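Local atomic coordinates of putative cytochrome P450 hydroxylase (Chondromyces apiculatus DSM 436, PDB entry 6GMF), a protein that probably acts as a heme-dependent cytochrome P450 monooxygenase that uses molecular oxygen to oxidise terpenes. Residues Thr134-Pro138 with Thr238-Gly243; Met139-Ala143 with Phe156-Asp161. All coordinates share one frame; numbering follows the deposited sequence. Where two conformers were deposited one is given.

Contact 1 of 2, residues Thr134-Pro138 with Thr238-Gly243; sequences TVPMP and TTSLIG. With HEM (protoporphyrin IX containing Fe), chain B.
T239 reaches from helix 220-251, the long helix that crosses the cytochrome P450 fold beside the heme, into the chain turn at T134-P138. Start at its CB, which lies 3.4 Å from T134 O. From there the side chain forks. With chi1 at -69°, OG1 stands beside the backbone N and CG2 anti to it. The hydroxyl branch carries the polar load: OG1 is 2.7 Å from T134 O, but N235 O one turn back competes for the same single proton, so which carbonyl receives it is not settled. OG1 also accepts a bond from a water that gives its other proton to V135 O, bridging the two segments. The ring of P138 closes in at about a right angle, its CG 3.4 Å from T239 OG1. The methyl branch takes the other direction: CG2 meets T134 OG1 at 3.5 Å and V135 CG2 at 3.8 Å.

One residue earlier, T238 packs its CB against P138 CG. Its OG1 is bonded back to G234 O and comes within 3.4 Å of the heme methyl carbon CMC, at the porphyrin rim. Beyond T239, the side chains of T134 and I242 lie alongside, pointing opposite ways, with T134 CG2 3.6 Å from I242 CG2, and a second water spans T134 OG1 and T239 O, donating to the latter.

Contact 2 of 2, residues Met139-Ala143 with Phe156-Asp161; sequences MIVIA and FKRWSD
M139 leaves its helix with CG anti to the backbone N (chi1 -173°) and runs on extended through chi2 until a bend at chi3 (-71°) turns the methyl. That shape carries it across to 156-161, where F156, likewise with CG anti to its N, swings its ring back toward A143 and I142. The thioether chain works as a knob in a hole made by F156, K157, S160 and D161. M139 CG lies 3.6 Å from S160 OG. Next along, M139 SD rests against the base of the lysine, 3.7 Å from K157 CG. Past the bend, M139 CE ends 3.5 Å from D161 OD1.

Helices 136-145 and 153-163 correspond to the E and F helices of the P450 fold, steeply inclined to each other with the axes of the two segments 10.7 Å apart at closest approach. Helix 220-251 borders the junction, L231 touching F156 and S160, N235 touching I142 and S160. At the A143 end the chemistry is aromatic: A143 CB makes a CH-pi contact over one face of the F156 ring, 3.8 Å from the centroid and 22° off the normal. I142 CG2 meets the same ring at its edge instead, 3.7 Å from F156 CZ, while I142 itself also touches the heme.

The walls of the hole are held from within helix 153-163. S160 OG donates to F156 O at 2.9 Å, coming from above the carbonyl plane, and S160 N reaches the same oxygen from the opposite face; the bond fixes the serine rotation. On the outer side, the exposed K157 reaches one turn along, NZ 2.7 Å from D161 OD2 in a salt bridge that uses the syn lone pair.

In the fold
Helix 136-145 serves both contacts: contact 1 takes its start, with T134 and V135 just ahead of it, and contact 2 the residues that follow. Contact 1 sits deeper, its centre about 9 Å from that of the chain against 15 Å for contact 2, and there threonine hydroxyls, carbonyls and waters join the segments. Contact 2 is buried too but reaches solvent at K157; apolar and aromatic packing links its helices, with polar bonds inside one of them. Helix 220-251 borders both, N235 offering its carbonyl as a rival acceptor to the T239 hydroxyl and touching I142 and S160 with its side chain. The heme touches one segment of each, 238-243 through T238 and L241, 139-143 through I142.

Contact 1 of 2, residues Thr134-Pro138 with Thr238-Gly243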
ATOM      1  N   THR A 134       6.653  -2.789 -12.052  1.00 17.46           N
ATOM      2  CA  THR A 134       5.949  -2.324 -10.889  1.00 16.79           C
ATOM      3  C   THR A 134       6.358  -3.083  -9.635  1.00 18.73           C
ATOM      4  O   THR A 134       6.340  -2.511  -8.551  1.00 16.84           O
ATOM      5  CB  THR A 134       4.436  -2.351 -11.094  1.00 17.75           C
ATOM      6  OG1 THR A 134       3.992  -3.697 -11.107  1.00 18.51           O
ATOM      7  CG2 THR A 134       4.027  -1.648 -12.359  1.00 18.47           C
ATOM      8  N   VAL A 135       6.694  -4.360  -9.786  1.00 17.91           N
ATOM      9  CA  VAL A 135       7.155  -5.150  -8.622  1.00 17.88           C
ATOM     10  C   VAL A 135       8.560  -4.729  -8.217  1.00 18.04           C
ATOM     11  O   VAL A 135       8.783  -4.481  -7.027  1.00 17.96           O
ATOM     12  CB  VAL A 135       7.088  -6.657  -8.924  1.00 17.67           C
ATOM     13  CG1 VAL A 135       7.832  -7.467  -7.871  1.00 21.48           C
ATOM     14  CG2 VAL A 135       5.654  -7.093  -9.025  1.00 18.29           C
ATOM     15  N   PRO A 136       9.563  -4.604  -9.125  1.00 17.21           N
ATOM     16  CA  PRO A 136      10.915  -4.250  -8.687  1.00 18.42           C
ATOM     17  C   PRO A 136      11.038  -2.862  -8.054  1.00 19.18           C
ATOM     18  O   PRO A 136      11.789  -2.707  -7.097  1.00 19.74           O
ATOM     19  CB  PRO A 136      11.805  -4.267  -9.939  1.00 20.54           C
ATOM     20  CG  PRO A 136      10.848  -4.474 -11.096  1.00 21.83           C
ATOM     21  CD  PRO A 136       9.535  -4.976 -10.549  1.00 17.69           C
ATOM     22  N   MET A 137      10.369  -1.831  -8.578  1.00 18.47           N
ATOM     23  CA  MET A 137      10.726  -0.464  -8.165  0.50 20.08           C
ATOM     24  C   MET A 137      10.619  -0.310  -6.646  1.00 19.78           C
ATOM     25  O   MET A 137      11.582   0.101  -5.992  1.00 20.54           O
ATOM     26  CB  MET A 137       9.884   0.613  -8.846  0.50 24.22           C
ATOM     27  CG  MET A 137       9.819   1.868  -8.025  0.50 26.30           C
ATOM     28  SD  MET A 137       9.399   3.269  -9.018  0.50 33.01           S
ATOM     29  CE  MET A 137      11.030   3.815  -9.528  0.50 31.30           C
ATOM     30  N   PRO A 138       9.488  -0.649  -5.989  1.00 16.61           N
ATOM     31  CA  PRO A 138       9.385  -0.403  -4.535  1.00 18.11           C
ATOM     32  C   PRO A 138      10.417  -1.178  -3.704  1.00 17.30           C
ATOM     33  O   PRO A 138      11.038  -0.641  -2.739  1.00 17.80           O
ATOM     34  CB  PRO A 138       7.973  -0.841  -4.178  1.00 18.49           C
ATOM     35  CG  PRO A 138       7.214  -0.773  -5.485  1.00 20.56           C
ATOM     36  CD  PRO A 138       8.219  -1.099  -6.571  1.00 18.81           C
ATOM     37  N   THR A 238       2.579  -0.147  -3.124  1.00 14.54           N
ATOM     38  CA  THR A 238       3.155   0.809  -4.146  1.00 14.28           C
ATOM     39  C   THR A 238       3.143   0.157  -5.520  1.00 16.15           C
ATOM     40  O   THR A 238       2.829   0.816  -6.503  1.00 15.92           O
ATOM     41  CB  THR A 238       4.535   1.308  -3.749  1.00 15.43           C
ATOM     42  OG1 THR A 238       4.462   1.891  -2.459  1.00 16.39           O
ATOM     43  CG2 THR A 238       5.051   2.344  -4.724  1.00 16.70           C
ATOM     44  N   THR A 239       3.467  -1.141  -5.557  1.00 14.78           N
ATOM     45  CA  THR A 239       3.362  -1.915  -6.804  1.00 14.90           C
ATOM     46  C   THR A 239       1.937  -1.782  -7.336  1.00 15.12           C
ATOM     47  O   THR A 239       1.729  -1.658  -8.552  1.00 16.20           O
ATOM     48  CB  THR A 239       3.768  -3.361  -6.521  1.00 14.94           C
ATOM     49  OG1 THR A 239       5.165  -3.397  -6.244  1.00 17.15           O
ATOM     50  CG2 THR A 239       3.448  -4.301  -7.656  1.00 16.60           C
ATOM     51  N   SER A 240       0.958  -1.988  -6.452  1.00 15.90           N
ATOM     52  CA  SER A 240      -0.450  -1.915  -6.812  0.50 14.94           C
ATOM     53  C   SER A 240      -0.799  -0.550  -7.422  1.00 15.78           C
ATOM     54  O   SER A 240      -1.480  -0.492  -8.430  1.00 17.59           O
ATOM     55  CB  SER A 240      -1.323  -2.212  -5.642  0.50 15.66           C
ATOM     56  OG  SER A 240      -2.587  -1.593  -5.803  0.50 15.42           O
ATOM     57  N   LEU A 241      -0.364   0.522  -6.763  1.00 16.13           N
ATOM     58  CA  LEU A 241      -0.633   1.902  -7.257  1.00 16.08           C
ATOM     59  C   LEU A 241      -0.143   2.077  -8.698  1.00 17.27           C
ATOM     60  O   LEU A 241      -0.907   2.525  -9.558  1.00 16.74           O
ATOM     61  CB  LEU A 241       0.059   2.879  -6.323  1.00 15.23           C
ATOM     62  CG  LEU A 241      -0.025   4.336  -6.788  1.00 16.38           C
ATOM     63  CD1 LEU A 241      -1.468   4.768  -7.014  1.00 18.15           C
ATOM     64  CD2 LEU A 241       0.646   5.223  -5.792  1.00 16.16           C
ATOM     65  N   ILE A 242       1.117   1.709  -8.963  1.00 16.30           N
ATOM     66  CA  ILE A 242       1.641   1.871 -10.272  1.00 17.59           C
ATOM     67  C   ILE A 242       0.912   0.967 -11.281  1.00 18.24           C
ATOM     68  O   ILE A 242       0.570   1.473 -12.386  1.00 18.41           O
ATOM     69  CB  ILE A 242       3.161   1.688 -10.297  1.00 19.02           C
ATOM     70  CG1 ILE A 242       3.846   2.595  -9.285  1.00 19.66           C
ATOM     71  CG2 ILE A 242       3.714   1.922 -11.697  1.00 18.92           C
ATOM     72  CD1 ILE A 242       5.299   2.273  -9.071  1.00 19.18           C
ATOM     73  N   GLY A 243       0.652  -0.318 -10.965  1.00 18.01           N
ATOM     74  CA  GLY A 243      -0.058  -1.221 -11.893  1.00 17.21           C
ATOM     75  C   GLY A 243      -1.478  -0.740 -12.160  1.00 18.52           C
ATOM     76  O   GLY A 243      -1.952  -0.696 -13.296  1.00 19.58           O
TER
HETATM   77  CHA HEM B 501      -0.241   2.820   7.032  1.00 15.48           C
HETATM   78  CHB HEM B 501      -1.965   2.703   2.644  1.00 13.76           C
HETATM   79  CHC HEM B 501       2.569   2.757   0.949  1.00 14.52           C
HETATM   80  CHD HEM B 501       4.289   2.479   5.355  1.00 13.83           C
HETATM   81  C1A HEM B 501      -1.110   2.825   5.967  1.00 14.07           C
HETATM   82  C2A HEM B 501      -2.515   2.960   6.147  1.00 14.37           C
HETATM   83  C3A HEM B 501      -3.011   2.897   4.884  1.00 13.48           C
HETATM   84  C4A HEM B 501      -1.912   2.770   3.997  1.00 13.73           C
HETATM   85  CMA HEM B 501      -4.451   2.899   4.431  1.00 13.69           C
HETATM   86  CAA HEM B 501      -3.312   3.110   7.413  1.00 15.92           C
HETATM   87  CBA HEM B 501      -3.562   1.766   8.150  1.00 14.10           C
HETATM   88  CGA HEM B 501      -4.482   1.904   9.345  1.00 16.38           C
HETATM   89  O1A HEM B 501      -5.059   2.995   9.581  1.00 16.63           O
HETATM   90  O2A HEM B 501      -4.694   0.814   9.973  1.00 16.83           O
HETATM   91  C1B HEM B 501      -0.877   2.690   1.756  1.00 14.18           C
HETATM   92  C2B HEM B 501      -0.966   2.737   0.320  1.00 13.53           C
HETATM   93  C3B HEM B 501       0.295   2.740  -0.185  1.00 14.26           C
HETATM   94  C4B HEM B 501       1.184   2.722   0.980  1.00 13.77           C
HETATM   95  CMB HEM B 501      -2.264   2.750  -0.383  1.00 14.09           C
HETATM   96  CAB HEM B 501       0.803   2.840  -1.608  1.00 15.10           C
HETATM   97  CBB HEM B 501       0.035   3.330  -2.525  1.00 18.55           C
HETATM   98  C1C HEM B 501       3.464   2.744   1.960  1.00 13.37           C
HETATM   99  C2C HEM B 501       4.890   2.743   1.789  1.00 14.40           C
HETATM  100  C3C HEM B 501       5.351   2.663   3.093  1.00 14.83           C
HETATM  101  C4C HEM B 501       4.255   2.569   3.979  1.00 14.45           C
HETATM  102  CMC HEM B 501       5.641   2.988   0.512  1.00 15.99           C
HETATM  103  CAC HEM B 501       6.724   2.667   3.597  1.00 15.77           C
HETATM  104  CBC HEM B 501       7.799   2.510   2.862  1.00 21.61           C
HETATM  105  C1D HEM B 501       3.176   2.519   6.155  1.00 15.43           C
HETATM  106  C2D HEM B 501       3.263   2.417   7.641  1.00 15.60           C
HETATM  107  C3D HEM B 501       2.002   2.530   8.107  1.00 15.79           C
HETATM  108  C4D HEM B 501       1.150   2.692   6.925  1.00 14.91           C
HETATM  109  CMD HEM B 501       4.592   2.259   8.363  1.00 15.91           C
HETATM  110  CAD HEM B 501       1.576   2.484   9.548  1.00 15.97           C
HETATM  111  CBD HEM B 501       1.409   3.848  10.238  1.00 16.79           C
HETATM  112  CGD HEM B 501       0.872   3.738  11.649  1.00 18.57           C
HETATM  113  O1D HEM B 501       1.056   4.720  12.389  1.00 19.76           O
HETATM  114  O2D HEM B 501       0.249   2.708  12.017  1.00 17.09           O
HETATM  115  NA  HEM B 501      -0.744   2.719   4.634  1.00 15.49           N
HETATM  116  NB  HEM B 501       0.414   2.697   2.065  1.00 13.73           N
HETATM  117  NC  HEM B 501       3.083   2.593   3.279  1.00 15.30           N
HETATM  118  ND  HEM B 501       1.853   2.612   5.785  1.00 14.46           N
HETATM  119 FE   HEM B 501       1.146   2.765   3.978  1.00 15.67          FE
HETATM  120  O   HOH W   1       1.370  -3.662 -10.430  1.00 17.53           O
HETATM  121  O   HOH W   2       7.112  -4.614  -4.803  1.00 26.05           O
HETATM  122  O   HOH W   3       0.935   0.533   4.004  1.00 21.01           O

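Contact 2 of 2, residues Met139-Ala143 with Phe156-Asp161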
ATOM      1  N   MET A 139      10.640  -2.410  -4.110  1.00 17.36           N
ATOM      2  CA  MET A 139      11.544  -3.289  -3.437  1.00 18.30           C
ATOM      3  C   MET A 139      12.990  -2.778  -3.537  1.00 17.86           C
ATOM      4  O   MET A 139      13.768  -2.800  -2.504  1.00 17.53           O
ATOM      5  CB  MET A 139      11.382  -4.655  -4.106  1.00 23.58           C
ATOM      6  CG  MET A 139      12.095  -5.765  -3.462  1.00 26.48           C
ATOM      7  SD  MET A 139      12.036  -7.037  -4.770  1.00 27.65           S
ATOM      8  CE  MET A 139      10.295  -7.406  -4.644  1.00 23.30           C
ATOM      9  N   ILE A 140      13.395  -2.285  -4.708  1.00 17.99           N
ATOM     10  CA  ILE A 140      14.754  -1.759  -4.903  1.00 17.67           C
ATOM     11  C   ILE A 140      14.922  -0.509  -4.022  1.00 17.80           C
ATOM     12  O   ILE A 140      15.924  -0.360  -3.316  1.00 17.22           O
ATOM     13  CB  ILE A 140      15.028  -1.426  -6.374  1.00 19.23           C
ATOM     14  CG1 ILE A 140      15.014  -2.663  -7.272  1.00 19.43           C
ATOM     15  CG2 ILE A 140      16.314  -0.650  -6.539  1.00 20.21           C
ATOM     16  CD1 ILE A 140      14.918  -2.301  -8.785  1.00 19.93           C
ATOM     17  N   VAL A 141      13.935   0.385  -4.052  1.00 16.87           N
ATOM     18  CA  VAL A 141      14.021   1.621  -3.309  1.00 17.25           C
ATOM     19  C   VAL A 141      14.109   1.353  -1.811  1.00 17.13           C
ATOM     20  O   VAL A 141      15.027   1.869  -1.159  1.00 19.42           O
ATOM     21  CB  VAL A 141      12.851   2.555  -3.607  1.00 19.27           C
ATOM     22  CG1 VAL A 141      12.881   3.741  -2.658  1.00 20.05           C
ATOM     23  CG2 VAL A 141      12.902   2.978  -5.050  1.00 19.28           C
ATOM     24  N   ILE A 142      13.273   0.450  -1.290  1.00 17.81           N
ATOM     25  CA  ILE A 142      13.286   0.200   0.165  1.00 17.38           C
ATOM     26  C   ILE A 142      14.565  -0.522   0.584  1.00 17.28           C
ATOM     27  O   ILE A 142      15.099  -0.234   1.676  1.00 17.92           O
ATOM     28  CB  ILE A 142      12.003  -0.449   0.716  1.00 18.80           C
ATOM     29  CG1 ILE A 142      11.762  -0.082   2.181  1.00 19.65           C
ATOM     30  CG2 ILE A 142      12.000  -1.963   0.521  1.00 18.06           C
ATOM     31  CD1 ILE A 142      11.499   1.402   2.408  1.00 20.95           C
ATOM     32  N   ALA A 143      15.055  -1.469  -0.228  1.00 17.00           N
ATOM     33  CA  ALA A 143      16.346  -2.104   0.101  1.00 16.81           C
ATOM     34  C   ALA A 143      17.468  -1.050   0.144  1.00 18.53           C
ATOM     35  O   ALA A 143      18.322  -1.078   1.006  1.00 20.57           O
ATOM     36  CB  ALA A 143      16.602  -3.204  -0.900  1.00 16.52           C
ATOM     37  N   PHE A 156      16.936 -10.290  -0.328  1.00 16.11           N
ATOM     38  CA  PHE A 156      15.919  -9.300   0.064  1.00 15.58           C
ATOM     39  C   PHE A 156      14.709  -9.394  -0.866  1.00 17.05           C
ATOM     40  O   PHE A 156      13.551  -9.277  -0.443  1.00 16.46           O
ATOM     41  CB  PHE A 156      16.500  -7.893   0.039  1.00 16.22           C
ATOM     42  CG  PHE A 156      15.596  -6.848   0.639  1.00 16.59           C
ATOM     43  CD1 PHE A 156      14.652  -6.206  -0.146  1.00 18.10           C
ATOM     44  CD2 PHE A 156      15.652  -6.511   1.985  1.00 15.59           C
ATOM     45  CE1 PHE A 156      13.864  -5.185   0.354  1.00 17.23           C
ATOM     46  CE2 PHE A 156      14.812  -5.537   2.492  1.00 18.08           C
ATOM     47  CZ  PHE A 156      13.906  -4.885   1.679  1.00 17.67           C
ATOM     48  N   LYS A 157      14.975  -9.577  -2.158  1.00 16.36           N
ATOM     49  CA  LYS A 157      13.901  -9.811  -3.124  1.00 17.17           C
ATOM     50  C   LYS A 157      13.068 -11.040  -2.739  1.00 17.94           C
ATOM     51  O   LYS A 157      11.871 -10.974  -2.785  1.00 17.45           O
ATOM     52  CB  LYS A 157      14.436  -9.940  -4.550  1.00 20.20           C
ATOM     53  CG  LYS A 157      13.395 -10.351  -5.583  1.00 21.12           C
ATOM     54  CD  LYS A 157      13.945 -10.395  -6.989  1.00 27.47           C
ATOM     55  CE  LYS A 157      13.055 -10.956  -8.087  1.00 31.96           C
ATOM     56  NZ  LYS A 157      12.191 -12.084  -7.648  1.00 39.73           N
ATOM     57  N   ARG A 158      13.743 -12.135  -2.376  1.00 17.37           N
ATOM     58  CA  ARG A 158      13.027 -13.332  -2.034  1.00 17.84           C
ATOM     59  C   ARG A 158      12.141 -13.090  -0.805  1.00 18.25           C
ATOM     60  O   ARG A 158      11.015 -13.485  -0.790  1.00 19.52           O
ATOM     61  CB  ARG A 158      13.997 -14.487  -1.808  1.00 17.33           C
ATOM     62  CG  ARG A 158      13.301 -15.795  -1.478  1.00 18.11           C
ATOM     63  CD  ARG A 158      14.279 -16.952  -1.311  1.00 18.18           C
ATOM     64  NE  ARG A 158      15.163 -16.892  -0.166  1.00 18.64           N
ATOM     65  CZ  ARG A 158      16.426 -16.444  -0.154  1.00 17.25           C
ATOM     66  NH1 ARG A 158      17.058 -16.066  -1.270  1.00 17.46           N
ATOM     67  NH2 ARG A 158      17.043 -16.279   1.001  1.00 16.81           N
ATOM     68  N   TRP A 159      12.694 -12.447   0.217  1.00 16.58           N
ATOM     69  CA  TRP A 159      11.947 -12.137   1.412  1.00 18.91           C
ATOM     70  C   TRP A 159      10.723 -11.278   1.058  1.00 18.94           C
ATOM     71  O   TRP A 159       9.612 -11.587   1.456  1.00 20.76           O
ATOM     72  CB  TRP A 159      12.802 -11.436   2.470  1.00 19.37           C
ATOM     73  CG  TRP A 159      14.060 -12.160   2.819  1.00 19.20           C
ATOM     74  CD1 TRP A 159      14.238 -13.518   2.843  1.00 20.10           C
ATOM     75  CD2 TRP A 159      15.277 -11.584   3.309  1.00 17.27           C
ATOM     76  NE1 TRP A 159      15.518 -13.808   3.251  1.00 18.68           N
ATOM     77  CE2 TRP A 159      16.179 -12.639   3.510  1.00 18.95           C
ATOM     78  CE3 TRP A 159      15.723 -10.276   3.499  1.00 17.55           C
ATOM     79  CZ2 TRP A 159      17.478 -12.420   3.964  1.00 18.47           C
ATOM     80  CZ3 TRP A 159      17.020 -10.058   3.885  1.00 17.65           C
ATOM     81  CH2 TRP A 159      17.883 -11.119   4.111  1.00 19.43           C
ATOM     82  N   SER A 160      10.946 -10.246   0.235  1.00 18.62           N
ATOM     83  CA  SER A 160       9.895  -9.340  -0.225  1.00 19.04           C
ATOM     84  C   SER A 160       8.820 -10.143  -0.964  1.00 19.40           C
ATOM     85  O   SER A 160       7.623  -9.965  -0.698  1.00 21.23           O
ATOM     86  CB  SER A 160      10.474  -8.258  -1.129  1.00 18.37           C
ATOM     87  OG  SER A 160      11.309  -7.382  -0.399  1.00 19.37           O
ATOM     88  N   ASP A 161       9.231 -11.006  -1.899  1.00 19.20           N
ATOM     89  CA  ASP A 161       8.289 -11.793  -2.677  1.00 21.23           C
ATOM     90  C   ASP A 161       7.447 -12.680  -1.750  1.00 21.02           C
ATOM     91  O   ASP A 161       6.235 -12.833  -1.930  1.00 24.24           O
ATOM     92  CB  ASP A 161       8.974 -12.658  -3.730  1.00 20.36           C
ATOM     93  CG  ASP A 161       9.634 -11.914  -4.876  1.00 23.03           C
ATOM     94  OD1 ASP A 161       9.274 -10.734  -5.118  1.00 24.88           O
ATOM     95  OD2 ASP A 161      10.505 -12.534  -5.533  1.00 25.04           O
TER